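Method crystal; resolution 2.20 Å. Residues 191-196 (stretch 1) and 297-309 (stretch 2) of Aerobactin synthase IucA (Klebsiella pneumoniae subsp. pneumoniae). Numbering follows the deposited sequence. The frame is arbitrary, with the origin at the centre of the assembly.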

# COMPACT_ATOMS: atom_id res chain seq x y z
N GLY A 191 29.07 22.83 -10.50
CA GLY A 191 28.48 22.17 -9.35
C GLY A 191 29.48 21.37 -8.54
O GLY A 191 30.69 21.46 -8.75
N GLU A 192 28.95 20.57 -7.62
CA GLU A 192 29.77 19.78 -6.71
C GLU A 192 28.89 18.71 -6.07
O GLU A 192 27.69 18.91 -5.93
CB GLU A 192 30.40 20.69 -5.65
CG GLU A 192 31.56 20.08 -4.90
CD GLU A 192 32.15 21.04 -3.87
OE1 GLU A 192 31.72 22.21 -3.83
OE2 GLU A 192 33.04 20.62 -3.11
N SER A 193 29.48 17.58 -5.71
CA SER A 193 28.73 16.52 -5.06
C SER A 193 29.63 15.55 -4.29
O SER A 193 30.81 15.40 -4.61
CB SER A 193 27.91 15.74 -6.09
OG SER A 193 27.14 14.73 -5.48
N LEU A 194 29.05 14.90 -3.28
CA LEU A 194 29.75 13.88 -2.50
C LEU A 194 29.26 12.49 -2.88
O LEU A 194 28.17 12.34 -3.44
CB LEU A 194 29.55 14.11 -1.00
CG LEU A 194 30.18 15.37 -0.40
CD1 LEU A 194 29.85 15.48 1.08
CD2 LEU A 194 31.68 15.39 -0.61
N HIS A 195 30.08 11.48 -2.58
CA HIS A 195 29.73 10.08 -2.83
C HIS A 195 29.66 9.79 -4.32
O HIS A 195 30.36 8.92 -4.83
CB HIS A 195 28.41 9.73 -2.14
CG HIS A 195 28.30 10.27 -0.74
ND1 HIS A 195 29.18 9.92 0.25
CD2 HIS A 195 27.42 11.13 -0.18
CE1 HIS A 195 28.85 10.54 1.37
NE2 HIS A 195 27.78 11.28 1.13
N LEU A 196 28.79 10.53 -5.02
CA LEU A 196 28.77 10.55 -6.47
C LEU A 196 29.33 11.89 -6.94
O LEU A 196 29.15 12.90 -6.26
CB LEU A 196 27.35 10.35 -7.00
CG LEU A 196 26.55 9.17 -6.47
CD1 LEU A 196 25.10 9.28 -6.92
CD2 LEU A 196 27.16 7.86 -6.93
N VAL A 297 25.50 27.62 -0.58
CA VAL A 297 25.44 26.21 -0.93
C VAL A 297 26.74 25.50 -0.54
O VAL A 297 26.77 24.28 -0.42
CB VAL A 297 25.16 26.00 -2.44
CG1 VAL A 297 23.80 26.58 -2.81
CG2 VAL A 297 26.25 26.63 -3.30
N LYS A 298 27.80 26.27 -0.32
CA LYS A 298 29.06 25.72 0.16
C LYS A 298 28.95 25.33 1.63
O LYS A 298 29.65 24.42 2.09
CB LYS A 298 30.20 26.72 -0.03
CG LYS A 298 30.63 26.91 -1.48
CD LYS A 298 31.58 25.82 -1.93
N ARG A 299 28.08 26.02 2.36
CA ARG A 299 27.83 25.70 3.77
C ARG A 299 27.29 24.29 3.92
O ARG A 299 27.64 23.58 4.86
CB ARG A 299 26.84 26.68 4.38
CG ARG A 299 27.35 28.10 4.51
CD ARG A 299 26.31 28.97 5.19
NE ARG A 299 26.77 30.34 5.39
CZ ARG A 299 26.00 31.33 5.85
NH1 ARG A 299 24.73 31.09 6.14
NH2 ARG A 299 26.50 32.55 6.00
N GLY A 300 26.41 23.90 3.00
CA GLY A 300 25.84 22.56 3.01
C GLY A 300 26.90 21.52 2.73
O GLY A 300 26.95 20.48 3.39
N MET A 301 27.75 21.81 1.75
CA MET A 301 28.86 20.93 1.42
C MET A 301 29.80 20.81 2.61
O MET A 301 30.25 19.71 2.95
CB MET A 301 29.63 21.47 0.21
CG MET A 301 28.83 21.51 -1.09
SD MET A 301 28.23 19.90 -1.64
CE MET A 301 29.76 18.97 -1.79
N ARG A 302 30.09 21.94 3.23
CA ARG A 302 30.98 22.00 4.38
C ARG A 302 30.50 21.10 5.51
O ARG A 302 31.27 20.33 6.08
CB ARG A 302 31.10 23.45 4.88
CG ARG A 302 32.00 23.64 6.09
CD ARG A 302 32.24 25.11 6.38
NE ARG A 302 32.83 25.79 5.23
CZ ARG A 302 32.25 26.77 4.54
NH1 ARG A 302 31.05 27.22 4.87
NH2 ARG A 302 32.89 27.31 3.51
N LEU A 303 29.21 21.19 5.81
CA LEU A 303 28.60 20.37 6.84
C LEU A 303 28.55 18.90 6.41
O LEU A 303 28.71 18.00 7.23
CB LEU A 303 27.19 20.87 7.16
CG LEU A 303 26.43 20.18 8.29
CD1 LEU A 303 27.16 20.32 9.62
CD2 LEU A 303 25.01 20.73 8.40
N ALA A 304 28.35 18.67 5.11
CA ALA A 304 28.26 17.32 4.59
C ALA A 304 29.61 16.60 4.64
O ALA A 304 29.68 15.42 4.98
CB ALA A 304 27.73 17.35 3.16
N ARG A 305 30.67 17.32 4.29
CA ARG A 305 32.02 16.76 4.37
C ARG A 305 32.42 16.54 5.83
O ARG A 305 33.13 15.59 6.15
CB ARG A 305 33.03 17.70 3.71
CG ARG A 305 32.88 17.80 2.21
CD ARG A 305 33.96 18.68 1.61
NE ARG A 305 33.80 18.83 0.17
CZ ARG A 305 34.20 17.93 -0.72
NH1 ARG A 305 34.79 16.81 -0.33
NH2 ARG A 305 34.01 18.16 -2.02
N LEU A 306 31.94 17.42 6.70
CA LEU A 306 32.20 17.31 8.12
C LEU A 306 31.44 16.12 8.71
O LEU A 306 31.84 15.56 9.73
CB LEU A 306 31.79 18.60 8.84
CG LEU A 306 32.21 18.77 10.30
CD1 LEU A 306 33.73 18.68 10.45
CD2 LEU A 306 31.70 20.09 10.84
N ALA A 307 30.35 15.72 8.05
CA ALA A 307 29.53 14.62 8.54
C ALA A 307 30.16 13.26 8.27
O ALA A 307 29.64 12.23 8.70
CB ALA A 307 28.15 14.69 7.91
N GLN A 308 31.29 13.26 7.57
CA GLN A 308 32.04 12.04 7.30
C GLN A 308 33.15 11.82 8.32
O GLN A 308 33.81 10.78 8.31
CB GLN A 308 32.64 12.08 5.89
CG GLN A 308 31.61 12.01 4.78
CD GLN A 308 30.83 10.71 4.79
OE1 GLN A 308 29.67 10.67 5.19
NE2 GLN A 308 31.47 9.64 4.33
N THR A 309 33.34 12.79 9.20
CA THR A 309 34.39 12.71 10.22
C THR A 309 33.95 11.82 11.37
O THR A 309 32.76 11.55 11.55
CB THR A 309 34.76 14.09 10.76
OG1 THR A 309 33.64 14.67 11.44
CG2 THR A 309 35.21 15.01 9.64

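Residues 191-193 form the end of a strand that begins earlier in the chain. Stretch 2 enters as a helix, also begun earlier. The two segments run in nearly the same direction, with 19° between their axes and a closest approach of 10.0 Å. That spacing leaves room for side chains between the backbones. The nearest CA pairs are Ser193 CA to Met301 CA and Leu194 CA to Arg305 CA, each at 7.8 Å. No backbone hydrogen bond joins the stretches; side chains make the contact, which buries 391 Å² in total.

The helix carries the usual i to i+4 hydrogen bonds, such as Arg305 N to Met301 O at 2.8 Å. The bond from Met301 N to Val297 O is weak at 3.4 Å. Leu306 to Thr309 form a type I turn, and Thr309 sits at the N-cap position right before a helix. Its hydroxyl reaches back, with Thr309 OG1 donating to Leu306 O at 2.6 Å.

In the strand, side chains alternate. Glu192 points toward the helix, Ser193 away from it, and Leu194, just past the strand, toward it again. Ser193 turns its hydroxyl to its own stretch, where Ser193 OG donates to Leu196 O at 2.8 Å. The backbone bond from Leu196 N to Leu194 O is very short, at 2.5 Å. Between these two residues, His195 has a positive phi of 68°.

The polar link is a salt bridge. Glu192 has an extended side chain, with chi1 and chi2 both t. Arg305 starts sideways from the helix, but its end comes nearer to the strand. Arg305 NH2 donates to Glu192 OE2 at 2.9 Å with an angle of 168°. The bond is therefore nearly straight, and the carboxylate oxygen lies at the guanidinium edge, near its plane, where the N-H groups point. Charge attraction and hydrogen bonding thus act together. The other oxygen, Glu192 OE1, is hydrogen-bonded elsewhere in the structure. Lys298 is modelled only as far as CD, so its amine cannot be assessed; Lys298 CD lies 4.1 Å from Glu192 OE1.

Leu194 supplies the apolar part. Leu194 CD1 packs on Ala304 CB at 3.5 Å, a close contact between two methyl groups. Leu194 CG lies 3.9 Å from Met301 CE. The methionine has all three chi angles in m, and its end methyl also meets the aliphatic part of the glutamate, with Met301 CE 3.8 Å from Glu192 CG. Leu194 CD2 lies over one face of the Arg305 guanidinium, 3.4 Å from Arg305 NH1. The flat face of that group accepts an apolar neighbour while its edge serves the carboxylate.

At the far end, His195 CE1 approaches Gln308 OE1 at 3.9 Å. The amide oxygen lies at the ring edge, near its plane. No hydrogen bond is made here; it is a loose contact between two exposed residues.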